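PDB 6EKT: protein P47 from Clostridium botulinum, which may form part of a progenitor toxin complex that protects botulinum neurotoxin in the host gut, and has a fold resembling tubular lipid-binding proteins. Local coordinates for residues E270-S273 with G279-V282; L253-S258 with E398-F403; I142-N147 with Y157-L162; V197-T202 with D206-I211. One frame throughout, in Å; residues are numbered along the deposited sequence. Where two conformers were deposited one is given.

Contact 1 (E270-S273 with G279-V282)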
loop_
_atom_site.group_PDB
_atom_site.type_symbol
_atom_site.label_atom_id
_atom_site.label_comp_id
_atom_site.label_asym_id
_atom_site.label_seq_id
_atom_site.Cartn_x
_atom_site.Cartn_y
_atom_site.Cartn_z
ATOM N N GLU A 270 3.590 2.310 22.911
ATOM C CA GLU A 270 4.414 2.821 21.823
ATOM C C GLU A 270 4.922 1.669 20.961
ATOM O O GLU A 270 4.997 0.523 21.416
ATOM C CB GLU A 270 5.596 3.642 22.382
ATOM C CG GLU A 270 6.706 2.812 23.006
ATOM C CD GLU A 270 7.753 3.660 23.700
ATOM O OE1 GLU A 270 7.552 3.978 24.875
ATOM O OE2 GLU A 270 8.777 4.007 23.073
ATOM N N VAL A 271 5.310 2.004 19.725
ATOM C CA VAL A 271 5.907 1.051 18.813
ATOM C C VAL A 271 7.428 1.073 18.963
ATOM O O VAL A 271 8.055 2.126 18.851
ATOM C CB VAL A 271 5.523 1.367 17.334
ATOM C CG1 VAL A 271 6.342 0.519 16.375
ATOM C CG2 VAL A 271 4.035 1.133 17.112
ATOM N N ILE A 272 8.012 -0.091 19.229
ATOM C CA ILE A 272 9.459 -0.264 19.163
ATOM C C ILE A 272 9.789 -0.723 17.737
ATOM O O ILE A 272 9.280 -1.751 17.276
ATOM C CB ILE A 272 9.940 -1.320 20.197
ATOM C CG1 ILE A 272 9.410 -0.997 21.607
ATOM C CG2 ILE A 272 11.458 -1.526 20.144
ATOM C CD1 ILE A 272 9.920 0.284 22.261
ATOM N N SER A 273 10.632 0.044 17.054
ATOM C CA SER A 273 11.077 -0.315 15.719
ATOM C C SER A 273 12.029 -1.490 15.812
ATOM O O SER A 273 12.821 -1.589 16.755
ATOM C CB SER A 273 11.756 0.870 15.036
ATOM O OG SER A 273 10.815 1.892 14.778
ATOM N N GLY A 279 8.074 -3.653 13.471
ATOM C CA GLY A 279 8.126 -3.279 14.878
ATOM C C GLY A 279 7.235 -4.121 15.757
ATOM O O GLY A 279 6.634 -5.103 15.308
ATOM N N ARG A 280 7.142 -3.708 17.011
ATOM C CA ARG A 280 6.252 -4.351 17.987
ATOM C C ARG A 280 5.777 -3.292 18.974
ATOM O O ARG A 280 6.321 -2.198 19.006
ATOM C CB ARG A 280 6.968 -5.514 18.705
ATOM C CG ARG A 280 8.241 -5.106 19.402
ATOM C CD ARG A 280 9.151 -6.297 19.712
ATOM N NE ARG A 280 10.327 -5.784 20.402
ATOM C CZ ARG A 280 10.378 -5.491 21.699
ATOM N NH1 ARG A 280 9.329 -5.707 22.495
ATOM N NH2 ARG A 280 11.501 -4.993 22.207
ATOM N N ILE A 281 4.762 -3.628 19.767
ATOM C CA ILE A 281 4.133 -2.664 20.656
ATOM C C ILE A 281 4.404 -3.086 22.099
ATOM O O ILE A 281 4.380 -4.282 22.429
ATOM C CB ILE A 281 2.608 -2.486 20.369
ATOM C CG1 ILE A 281 2.392 -1.702 19.052
ATOM C CG2 ILE A 281 1.917 -1.755 21.526
ATOM C CD1 ILE A 281 0.957 -1.621 18.545
ATOM N N VAL A 282 4.726 -2.096 22.925
ATOM C CA VAL A 282 4.931 -2.304 24.361
ATOM C C VAL A 282 4.199 -1.207 25.131
ATOM O O VAL A 282 3.916 -0.143 24.583
ATOM C CB VAL A 282 6.423 -2.301 24.758
ATOM C CG1 VAL A 282 7.170 -3.496 24.146
ATOM C CG2 VAL A 282 7.101 -0.960 24.441
#
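I272 and R280 face each other as a hydrogen-bonded antiparallel pair: I272 N gives its hydrogen to R280 O at 2.7 Å, and R280 N returns a bond to I272 O at 2.9 Å. E270 and V282 repeat the pattern at the other end, E270 N bonding to V282 O and V282 N to E270 O, while the intervening V271-I281 and S273-G279 pairs are non-hydrogen-bonded. V271 CA also makes a CA-H...O contact to R280 O, at 3.3 Å.

The side chains sort by face. On the face of E270, I272, R280 and V282, the CG2 methyl of V282 sits 3.7 Å from I272 CG1, the two side chains meeting at about a right angle. The first torsion of V282 (chi1 -66°) places CG2 between its backbone N and carbonyl carbon, on the side from which I272 CG1 and CD1 approach. I272 and R280 instead run side by side, so that I272 CB stands over one guanidinium face, offset toward its rim, and I272 CG2 is 4.0 Å from R280 NH2. On the other face V271 CG2 meets I281 CG1 at 3.8 Å. G279, which has no side chain, pairs with S273 at 4.3 Å between their CA atoms, and its CA is crowded by I272 O at 3.1 Å.

The short axes of 270-273 and 279-282 run antiparallel, 143° between their N-to-C directions, as the two arms of a beta hairpin. Helix 244-252 packs on the V271 and I281 face through L248, K245 bonds to S273 OG, and strand 297-311 continues the sheet beyond 279-288, with backbone bonding between I281 and M308.

Contact 2 (L253-S258 with E398-F403)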
loop_
_atom_site.group_PDB
_atom_site.type_symbol
_atom_site.label_atom_id
_atom_site.label_comp_id
_atom_site.label_asym_id
_atom_site.label_seq_id
_atom_site.Cartn_x
_atom_site.Cartn_y
_atom_site.Cartn_z
ATOM N N LEU A 253 -2.156 0.971 17.299
ATOM C CA LEU A 253 -1.781 1.655 18.554
ATOM C C LEU A 253 -2.942 2.404 19.209
ATOM O O LEU A 253 -3.091 2.335 20.419
ATOM C CB LEU A 253 -0.566 2.598 18.370
ATOM C CG LEU A 253 0.166 3.108 19.633
ATOM C CD1 LEU A 253 0.886 1.956 20.343
ATOM C CD2 LEU A 253 1.151 4.225 19.312
ATOM N N SER A 254 -3.774 3.074 18.412
ATOM C CA SER A 254 -4.903 3.864 18.945
ATOM C C SER A 254 -6.224 3.092 19.106
ATOM O O SER A 254 -7.265 3.693 19.461
ATOM C CB SER A 254 -5.135 5.105 18.083
ATOM O OG SER A 254 -5.689 4.707 16.846
ATOM N N ARG A 255 -6.184 1.775 18.880
ATOM C CA ARG A 255 -7.379 0.936 19.017
ATOM C C ARG A 255 -7.215 -0.257 19.959
ATOM O O ARG A 255 -8.210 -0.767 20.438
ATOM C CB ARG A 255 -7.865 0.434 17.659
ATOM C CG ARG A 255 -8.302 1.538 16.687
ATOM C CD ARG A 255 -9.576 2.246 17.156
ATOM N NE ARG A 255 -10.658 1.299 17.438
ATOM C CZ ARG A 255 -11.775 1.597 18.093
ATOM N NH1 ARG A 255 -11.986 2.824 18.550
ATOM N NH2 ARG A 255 -12.692 0.660 18.300
ATOM N N LEU A 256 -5.979 -0.706 20.203
ATOM C CA LEU A 256 -5.752 -1.929 21.024
ATOM C C LEU A 256 -6.314 -1.800 22.451
ATOM O O LEU A 256 -6.651 -2.811 23.062
ATOM C CB LEU A 256 -4.269 -2.312 21.082
ATOM C CG LEU A 256 -3.283 -1.444 21.886
ATOM C CD1 LEU A 256 -3.124 -1.885 23.356
ATOM C CD2 LEU A 256 -1.916 -1.437 21.202
ATOM N N SER A 257 -6.405 -0.563 22.953
ATOM C CA SER A 257 -6.863 -0.307 24.337
ATOM C C SER A 257 -8.334 0.128 24.435
ATOM O O SER A 257 -8.797 0.527 25.517
ATOM C CB SER A 257 -5.957 0.721 25.012
ATOM O OG SER A 257 -6.131 2.011 24.445
ATOM N N SER A 258 -9.070 0.030 23.325
ATOM C CA SER A 258 -10.503 0.404 23.282
ATOM C C SER A 258 -11.419 -0.317 24.295
ATOM O O SER A 258 -12.455 0.239 24.648
ATOM C CB SER A 258 -11.082 0.264 21.870
ATOM O OG SER A 258 -10.895 -1.054 21.403
ATOM N N GLU A 398 -11.657 -3.704 17.627
ATOM C CA GLU A 398 -12.002 -3.366 16.257
ATOM C C GLU A 398 -11.083 -2.270 15.735
ATOM O O GLU A 398 -10.730 -1.341 16.466
ATOM C CB GLU A 398 -13.460 -2.885 16.223
ATOM C CG GLU A 398 -14.203 -3.132 14.925
ATOM C CD GLU A 398 -15.678 -2.733 15.028
ATOM O OE1 GLU A 398 -16.338 -3.084 16.023
ATOM O OE2 GLU A 398 -16.175 -2.069 14.105
ATOM N N LEU A 399 -10.699 -2.374 14.459
ATOM C CA LEU A 399 -10.087 -1.254 13.784
ATOM C C LEU A 399 -11.180 -0.308 13.340
ATOM O O LEU A 399 -12.343 -0.707 13.187
ATOM C CB LEU A 399 -9.285 -1.714 12.559
ATOM C CG LEU A 399 -8.164 -2.747 12.757
ATOM C CD1 LEU A 399 -7.490 -2.984 11.410
ATOM C CD2 LEU A 399 -7.128 -2.319 13.793
ATOM N N ILE A 400 -10.800 0.946 13.133
ATOM C CA ILE A 400 -11.638 1.900 12.422
ATOM C C ILE A 400 -11.545 1.523 10.955
ATOM O O ILE A 400 -10.442 1.480 10.370
ATOM C CB ILE A 400 -11.132 3.341 12.594
ATOM C CG1 ILE A 400 -11.204 3.759 14.062
ATOM C CG2 ILE A 400 -11.904 4.313 11.692
ATOM C CD1 ILE A 400 -10.063 4.666 14.451
ATOM N N ASN A 401 -12.695 1.240 10.352
ATOM C CA ASN A 401 -12.726 1.002 8.927
ATOM C C ASN A 401 -12.816 2.345 8.200
ATOM O O ASN A 401 -13.914 2.875 8.033
ATOM C CB ASN A 401 -13.883 0.052 8.549
ATOM C CG ASN A 401 -13.972 -0.214 7.042
ATOM O OD1 ASN A 401 -13.482 0.564 6.227
ATOM N ND2 ASN A 401 -14.620 -1.312 6.670
ATOM N N ASN A 402 -11.664 2.900 7.811
ATOM C CA ASN A 402 -11.605 4.065 6.896
ATOM C C ASN A 402 -10.901 3.685 5.580
ATOM O O ASN A 402 -10.188 4.504 4.987
ATOM C CB ASN A 402 -10.885 5.252 7.562
ATOM C CG ASN A 402 -9.417 4.962 7.865
ATOM O OD1 ASN A 402 -8.971 3.813 7.834
ATOM N ND2 ASN A 402 -8.655 6.013 8.143
ATOM N N PHE A 403 -11.129 2.454 5.129
ATOM C CA PHE A 403 -10.287 1.823 4.102
ATOM C C PHE A 403 -10.483 2.449 2.718
ATOM O O PHE A 403 -9.509 2.603 1.961
ATOM C CB PHE A 403 -10.516 0.305 4.083
ATOM C CG PHE A 403 -10.309 -0.374 5.445
ATOM C CD1 PHE A 403 -9.317 0.072 6.334
ATOM C CD2 PHE A 403 -11.084 -1.483 5.812
ATOM C CE1 PHE A 403 -9.123 -0.548 7.568
ATOM C CE2 PHE A 403 -10.885 -2.114 7.044
ATOM C CZ PHE A 403 -9.900 -1.646 7.916
HETATM O O HOH W 1 -12.975 -2.201 19.705
#
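R255 lays its guanidinium edge against the backbone carbonyl of E398. R255 NE donates to E398 O at 2.8 Å with an N-H...O angle of 168°, and the acceptor lies in the guanidinium plane, although NE itself is tilted 22° from the carbonyl plane. A second, weak bond runs from R255 NH2 to the same E398 O at 3.3 Å, so one oxygen receives two hydrogens from one side chain. Bends at chi2 (-68°) and chi3 fold the arginine back and turn NE toward this carbonyl. The E398 side chain runs alongside in the same direction, but its carboxylate stays apart from the guanidinium, with OE1 5.7 Å from R255 NH2. I400 crosses the arginine at about a right angle, bringing its CD1 methyl to 3.7 Å from R255 CD.

R255 also opens a type I beta turn ending at S258, just after helix 244-252. R255 O accepts from both S258 N and S258 OG, the latter at 2.9 Å, and S258 CB stands over one guanidinium face toward its rim. A water donates to S258 OG and accepts from E398 N, bridging the two segments. Beyond the meeting point, L399 bonds through its backbone to A353 of strand 352-368, and F397 packs on R255 and L256.

Contact 3 (I142-N147 with Y157-L162)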
loop_
_atom_site.group_PDB
_atom_site.type_symbol
_atom_site.label_atom_id
_atom_site.label_comp_id
_atom_site.label_asym_id
_atom_site.label_seq_id
_atom_site.Cartn_x
_atom_site.Cartn_y
_atom_site.Cartn_z
ATOM N N ILE A 142 10.764 -0.353 -29.850
ATOM C CA ILE A 142 10.878 -1.794 -29.652
ATOM C C ILE A 142 10.716 -2.505 -30.994
ATOM O O ILE A 142 11.611 -3.247 -31.389
ATOM C CB ILE A 142 9.893 -2.306 -28.560
ATOM C CG1 ILE A 142 10.054 -1.502 -27.261
ATOM C CG2 ILE A 142 10.068 -3.803 -28.291
ATOM C CD1 ILE A 142 11.472 -1.432 -26.686
ATOM N N VAL A 143 9.596 -2.259 -31.685
ATOM C CA VAL A 143 9.298 -2.817 -33.015
ATOM C C VAL A 143 8.712 -1.698 -33.873
ATOM O O VAL A 143 7.756 -1.030 -33.475
ATOM C CB VAL A 143 8.282 -3.998 -32.964
ATOM C CG1 VAL A 143 8.134 -4.653 -34.335
ATOM C CG2 VAL A 143 8.688 -5.053 -31.940
ATOM N N SER A 144 9.284 -1.493 -35.055
ATOM C CA SER A 144 8.806 -0.442 -35.962
ATOM C C SER A 144 7.371 -0.713 -36.429
ATOM O O SER A 144 6.519 0.191 -36.434
ATOM C CB SER A 144 9.775 -0.264 -37.149
ATOM O OG SER A 144 11.066 0.090 -36.664
ATOM N N ASP A 145 7.111 -1.962 -36.793
ATOM C CA ASP A 145 5.777 -2.388 -37.197
ATOM C C ASP A 145 5.564 -3.857 -36.859
ATOM O O ASP A 145 6.159 -4.746 -37.467
ATOM C CB ASP A 145 5.536 -2.130 -38.701
ATOM C CG ASP A 145 4.084 -2.390 -39.128
ATOM O OD1 ASP A 145 3.195 -2.527 -38.270
ATOM O OD2 ASP A 145 3.830 -2.443 -40.348
ATOM N N LEU A 146 4.694 -4.083 -35.884
ATOM C CA LEU A 146 4.282 -5.422 -35.474
ATOM C C LEU A 146 3.613 -6.203 -36.632
ATOM O O LEU A 146 3.578 -7.436 -36.613
ATOM C CB LEU A 146 3.349 -5.298 -34.265
ATOM C CG LEU A 146 3.315 -6.330 -33.132
ATOM C CD1 LEU A 146 4.693 -6.660 -32.576
ATOM C CD2 LEU A 146 2.402 -5.813 -32.034
ATOM N N ASN A 147 3.117 -5.475 -37.637
ATOM C CA ASN A 147 2.458 -6.051 -38.821
ATOM C C ASN A 147 3.410 -6.373 -39.995
ATOM O O ASN A 147 2.964 -6.877 -41.035
ATOM C CB ASN A 147 1.309 -5.134 -39.278
ATOM C CG ASN A 147 0.207 -4.999 -38.239
ATOM O OD1 ASN A 147 -0.065 -5.925 -37.482
ATOM N ND2 ASN A 147 -0.438 -3.836 -38.202
ATOM N N TYR A 157 14.265 5.291 -41.912
ATOM C CA TYR A 157 13.718 6.656 -41.932
ATOM C C TYR A 157 12.486 6.852 -41.052
ATOM O O TYR A 157 12.327 7.914 -40.413
ATOM C CB TYR A 157 13.477 7.155 -43.366
ATOM C CG TYR A 157 14.778 7.472 -44.062
ATOM C CD1 TYR A 157 15.551 8.587 -43.676
ATOM C CD2 TYR A 157 15.264 6.652 -45.083
ATOM C CE1 TYR A 157 16.768 8.876 -44.305
ATOM C CE2 TYR A 157 16.470 6.938 -45.715
ATOM C CZ TYR A 157 17.214 8.048 -45.329
ATOM O OH TYR A 157 18.418 8.303 -45.971
ATOM N N PHE A 158 11.638 5.827 -41.008
ATOM C CA PHE A 158 10.459 5.856 -40.162
ATOM C C PHE A 158 10.847 6.018 -38.680
ATOM O O PHE A 158 10.268 6.852 -37.971
ATOM C CB PHE A 158 9.577 4.610 -40.370
ATOM C CG PHE A 158 8.408 4.528 -39.412
ATOM C CD1 PHE A 158 7.317 5.400 -39.530
ATOM C CD2 PHE A 158 8.393 3.573 -38.391
ATOM C CE1 PHE A 158 6.247 5.331 -38.642
ATOM C CE2 PHE A 158 7.314 3.491 -37.509
ATOM C CZ PHE A 158 6.243 4.369 -37.629
ATOM N N ASN A 159 11.826 5.234 -38.236
ATOM C CA ASN A 159 12.290 5.286 -36.842
ATOM C C ASN A 159 12.753 6.662 -36.445
ATOM O O ASN A 159 12.401 7.146 -35.361
ATOM C CB ASN A 159 13.410 4.276 -36.597
ATOM C CG ASN A 159 12.903 2.855 -36.630
ATOM O OD1 ASN A 159 11.680 2.616 -36.582
ATOM N ND2 ASN A 159 13.827 1.893 -36.752
ATOM N N LYS A 160 13.544 7.281 -37.318
ATOM C CA LYS A 160 14.029 8.630 -37.087
ATOM C C LYS A 160 12.874 9.629 -37.015
ATOM O O LYS A 160 12.816 10.423 -36.076
ATOM C CB LYS A 160 15.046 9.025 -38.160
ATOM C CG LYS A 160 15.696 10.378 -37.933
ATOM C CD LYS A 160 15.077 11.444 -38.837
ATOM C CE LYS A 160 15.872 12.740 -38.798
ATOM N NZ LYS A 160 14.995 13.893 -39.172
ATOM N N LEU A 161 11.969 9.576 -37.991
ATOM C CA LEU A 161 10.871 10.546 -38.072
ATOM C C LEU A 161 9.800 10.335 -36.998
ATOM O O LEU A 161 9.153 11.302 -36.591
ATOM C CB LEU A 161 10.241 10.565 -39.471
ATOM C CG LEU A 161 11.126 11.166 -40.572
ATOM C CD1 LEU A 161 10.572 10.840 -41.951
ATOM C CD2 LEU A 161 11.218 12.680 -40.384
ATOM N N LEU A 162 9.611 9.091 -36.562
ATOM C CA LEU A 162 8.701 8.807 -35.440
ATOM C C LEU A 162 9.144 9.524 -34.174
ATOM O O LEU A 162 8.335 10.134 -33.486
ATOM C CB LEU A 162 8.545 7.301 -35.165
ATOM C CG LEU A 162 7.552 6.980 -34.015
ATOM C CD1 LEU A 162 6.613 5.828 -34.344
ATOM C CD2 LEU A 162 8.264 6.726 -32.686
#
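A turn leaving strand 124-141 is tied back to the helix that follows it, 152-168, by a serine-asparagine hydrogen bond. S144 OG donates to N159 OD1 at 2.6 Å. The hydroxyl lies in the plane of the amide and uses a lone pair of OD1, with a C=O...O angle of 115°, so it comes in from the flank of the carbonyl. The CB of S144 already points at the helix. The CB of N159 does not point at the turn, yet with a chi1 of -70° the amide end comes round to the serine; OD1 is also 3.5 Å from S144 CB.

Next to this bond, F158 projects from the helix toward the turn. Its CG is anti to the backbone N (chi1 174°), which carries CE2 to 3.6 Å from S144 O, obliquely to the ring. That carbonyl oxygen is buried and has no polar partner in the model, so F158 CE2 is a close but nonpolar neighbour. S144 CB and F158 CD2 are 4.3 Å apart.

The turn has its own internal fixing: D145 OD1 accepts from N147 N at 3.0 Å, an Asx turn, and also from N106 N. Just before it, I142 and V143 both face V108, forming a classic beta bulge where the chain turns a corner. On the helix side, F158 packs on F93 of strand 91-94 and on L102, while L162 lies against M66 of strand 62-68 and L109 of strand 108-118.

Contact 4 (V197-T202 with D206-I211)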
loop_
_atom_site.group_PDB
_atom_site.type_symbol
_atom_site.label_atom_id
_atom_site.label_comp_id
_atom_site.label_asym_id
_atom_site.label_seq_id
_atom_site.Cartn_x
_atom_site.Cartn_y
_atom_site.Cartn_z
ATOM N N VAL A 197 7.123 1.581 -10.882
ATOM C CA VAL A 197 7.632 0.279 -11.336
ATOM C C VAL A 197 6.511 -0.470 -12.029
ATOM O O VAL A 197 5.408 -0.536 -11.484
ATOM C CB VAL A 197 8.119 -0.604 -10.143
ATOM C CG1 VAL A 197 8.770 -1.891 -10.641
ATOM C CG2 VAL A 197 9.132 0.140 -9.307
ATOM N N TYR A 198 6.785 -1.021 -13.224
ATOM C CA TYR A 198 5.819 -1.886 -13.925
ATOM C C TYR A 198 6.110 -3.327 -13.574
ATOM O O TYR A 198 7.265 -3.701 -13.504
ATOM C CB TYR A 198 5.895 -1.707 -15.456
ATOM C CG TYR A 198 4.775 -2.428 -16.187
ATOM C CD1 TYR A 198 4.906 -3.764 -16.603
ATOM C CD2 TYR A 198 3.559 -1.787 -16.418
ATOM C CE1 TYR A 198 3.857 -4.419 -17.250
ATOM C CE2 TYR A 198 2.516 -2.432 -17.058
ATOM C CZ TYR A 198 2.669 -3.736 -17.477
ATOM O OH TYR A 198 1.602 -4.341 -18.095
ATOM N N TYR A 199 5.069 -4.136 -13.375
ATOM C CA TYR A 199 5.225 -5.529 -12.946
ATOM C C TYR A 199 4.398 -6.462 -13.814
ATOM O O TYR A 199 3.222 -6.183 -14.061
ATOM C CB TYR A 199 4.788 -5.677 -11.467
ATOM C CG TYR A 199 4.811 -7.097 -10.918
ATOM C CD1 TYR A 199 3.684 -7.931 -11.034
ATOM C CD2 TYR A 199 5.946 -7.605 -10.263
ATOM C CE1 TYR A 199 3.681 -9.224 -10.527
ATOM C CE2 TYR A 199 5.956 -8.912 -9.756
ATOM C CZ TYR A 199 4.818 -9.715 -9.890
ATOM O OH TYR A 199 4.798 -11.000 -9.387
ATOM N N SER A 200 5.005 -7.579 -14.233
ATOM C CA SER A 200 4.332 -8.633 -15.020
ATOM C C SER A 200 4.025 -9.877 -14.173
ATOM O O SER A 200 4.947 -10.585 -13.763
ATOM C CB SER A 200 5.176 -9.016 -16.244
ATOM O OG SER A 200 5.378 -7.895 -17.106
ATOM N N PRO A 201 2.730 -10.146 -13.895
ATOM C CA PRO A 201 2.343 -11.314 -13.077
ATOM C C PRO A 201 2.458 -12.636 -13.836
ATOM O O PRO A 201 2.439 -12.639 -15.078
ATOM C CB PRO A 201 0.885 -11.022 -12.708
ATOM C CG PRO A 201 0.395 -10.137 -13.803
ATOM C CD PRO A 201 1.568 -9.305 -14.236
ATOM N N THR A 202 2.582 -13.737 -13.093
ATOM C CA THR A 202 2.753 -15.090 -13.678
ATOM C C THR A 202 1.582 -15.557 -14.558
ATOM O O THR A 202 0.445 -15.097 -14.407
ATOM C CB THR A 202 3.001 -16.152 -12.594
ATOM O OG1 THR A 202 1.959 -16.069 -11.612
ATOM C CG2 THR A 202 4.358 -15.937 -11.914
ATOM N N ASP A 206 -2.565 -10.205 -17.397
ATOM C CA ASP A 206 -2.644 -8.800 -16.991
ATOM C C ASP A 206 -1.244 -8.222 -16.734
ATOM O O ASP A 206 -0.243 -8.933 -16.880
ATOM C CB ASP A 206 -3.523 -8.664 -15.733
ATOM C CG ASP A 206 -4.174 -7.272 -15.596
ATOM O OD1 ASP A 206 -4.118 -6.449 -16.537
ATOM O OD2 ASP A 206 -4.747 -6.999 -14.526
ATOM N N GLY A 207 -1.179 -6.932 -16.393
ATOM C CA GLY A 207 0.048 -6.264 -15.942
ATOM C C GLY A 207 -0.301 -5.214 -14.902
ATOM O O GLY A 207 -1.444 -4.712 -14.878
ATOM N N TYR A 208 0.662 -4.909 -14.026
ATOM C CA TYR A 208 0.440 -4.000 -12.889
ATOM C C TYR A 208 1.347 -2.767 -12.923
ATOM O O TYR A 208 2.557 -2.876 -13.182
ATOM C CB TYR A 208 0.617 -4.741 -11.538
ATOM C CG TYR A 208 -0.154 -6.052 -11.351
ATOM C CD1 TYR A 208 -1.418 -6.254 -11.931
ATOM C CD2 TYR A 208 0.366 -7.079 -10.546
ATOM C CE1 TYR A 208 -2.124 -7.443 -11.742
ATOM C CE2 TYR A 208 -0.332 -8.274 -10.351
ATOM C CZ TYR A 208 -1.577 -8.448 -10.965
ATOM O OH TYR A 208 -2.297 -9.606 -10.786
ATOM N N LEU A 209 0.751 -1.599 -12.693
ATOM C CA LEU A 209 1.504 -0.358 -12.479
ATOM C C LEU A 209 1.570 -0.153 -10.981
ATOM O O LEU A 209 0.526 -0.237 -10.283
ATOM C CB LEU A 209 0.819 0.861 -13.124
ATOM C CG LEU A 209 0.924 1.059 -14.658
ATOM C CD1 LEU A 209 0.006 0.095 -15.373
ATOM C CD2 LEU A 209 0.540 2.481 -15.056
ATOM N N PHE A 210 2.776 0.100 -10.475
ATOM C CA PHE A 210 2.990 0.299 -9.040
ATOM C C PHE A 210 3.664 1.620 -8.759
ATOM O O PHE A 210 4.500 2.065 -9.545
ATOM C CB PHE A 210 3.845 -0.836 -8.452
ATOM C CG PHE A 210 3.090 -2.113 -8.217
ATOM C CD1 PHE A 210 2.149 -2.201 -7.187
ATOM C CD2 PHE A 210 3.348 -3.247 -8.993
ATOM C CE1 PHE A 210 1.449 -3.389 -6.958
ATOM C CE2 PHE A 210 2.667 -4.445 -8.770
ATOM C CZ PHE A 210 1.712 -4.520 -7.753
ATOM N N ILE A 211 3.302 2.236 -7.634
ATOM C CA ILE A 211 4.058 3.370 -7.077
ATOM C C ILE A 211 4.548 2.904 -5.713
ATOM O O ILE A 211 3.748 2.472 -4.876
ATOM C CB ILE A 211 3.190 4.666 -6.962
ATOM C CG1 ILE A 211 2.846 5.206 -8.357
ATOM C CG2 ILE A 211 3.895 5.745 -6.129
ATOM C CD1 ILE A 211 1.689 6.213 -8.390
#
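P201 rests on the Y208 ring as a bump on a flat surface: its CG is 4.1 Å from the ring centroid, a CH-pi contact over the face but offset toward the rim. P201 CD wedges alongside the chain at 3.2 Å from D206 O. The Y199 ring fits beside Y208 on the same side of the sheet; the two rings are nearly parallel, at 7°, but meet rim to rim with Y199 CD1 3.5 Å from Y208 CD2, so this is no stack. In turn Y199 CB abuts the edge of the F210 ring, in its plane, at 3.6 Å from CE2. Y199 thus lies alongside both Y208 and F210 on this face.

These residues belong to a beta hairpin of strands 193-199 and 208-214, in which the short axes of 197-199 and 208-211 run antiparallel, at 149°. V197-F210 and Y199-Y208 are its hydrogen-bonded pairs, with Y199 N reaching Y208 O at 2.8 Å, and Y198-L209 is the non-hydrogen-bonded pair between them. Strand 193-199 is the outermost of its sheet within the chain, while 208-214 pairs on its far side with 29-34.

On the opposite face Y198 lies across the partner strand. With CG anti to the backbone N (chi1 -171°), its ring is laid over Y208 O, and its OH fills the hollow left at G207, 3.3 Å from CA, where the glycine has no side chain to meet it. L209 CD1 comes obliquely to the ring, 3.9 Å from Y198 CE2, and N75 OD1 bonds to the Y198 hydroxyl.

Overall arrangement
From the N terminus, contact 3 closes first, joining the turn after strand 124-141 to helix 152-168 across nine intervening residues. Contact 4 follows in series, closing the hairpin of strands 193-199 and 208-214; its centre is about 26 Å from that of contact 3. Contact 2 then joins the loop after helix 244-252 to the loop between strand 397-398 and helix 403-409, closing a loop of 139 residues that encloses contact 1, the hairpin of 269-273 and 279-288. Contacts 1 and 2 also touch in space, I281 CG2 packing on L256 CD2 at 3.9 Å. Contacts 1 and 3 lie on opposite sides of the chain's centre, about 56 Å between centres, in keeping with the elongated molecule.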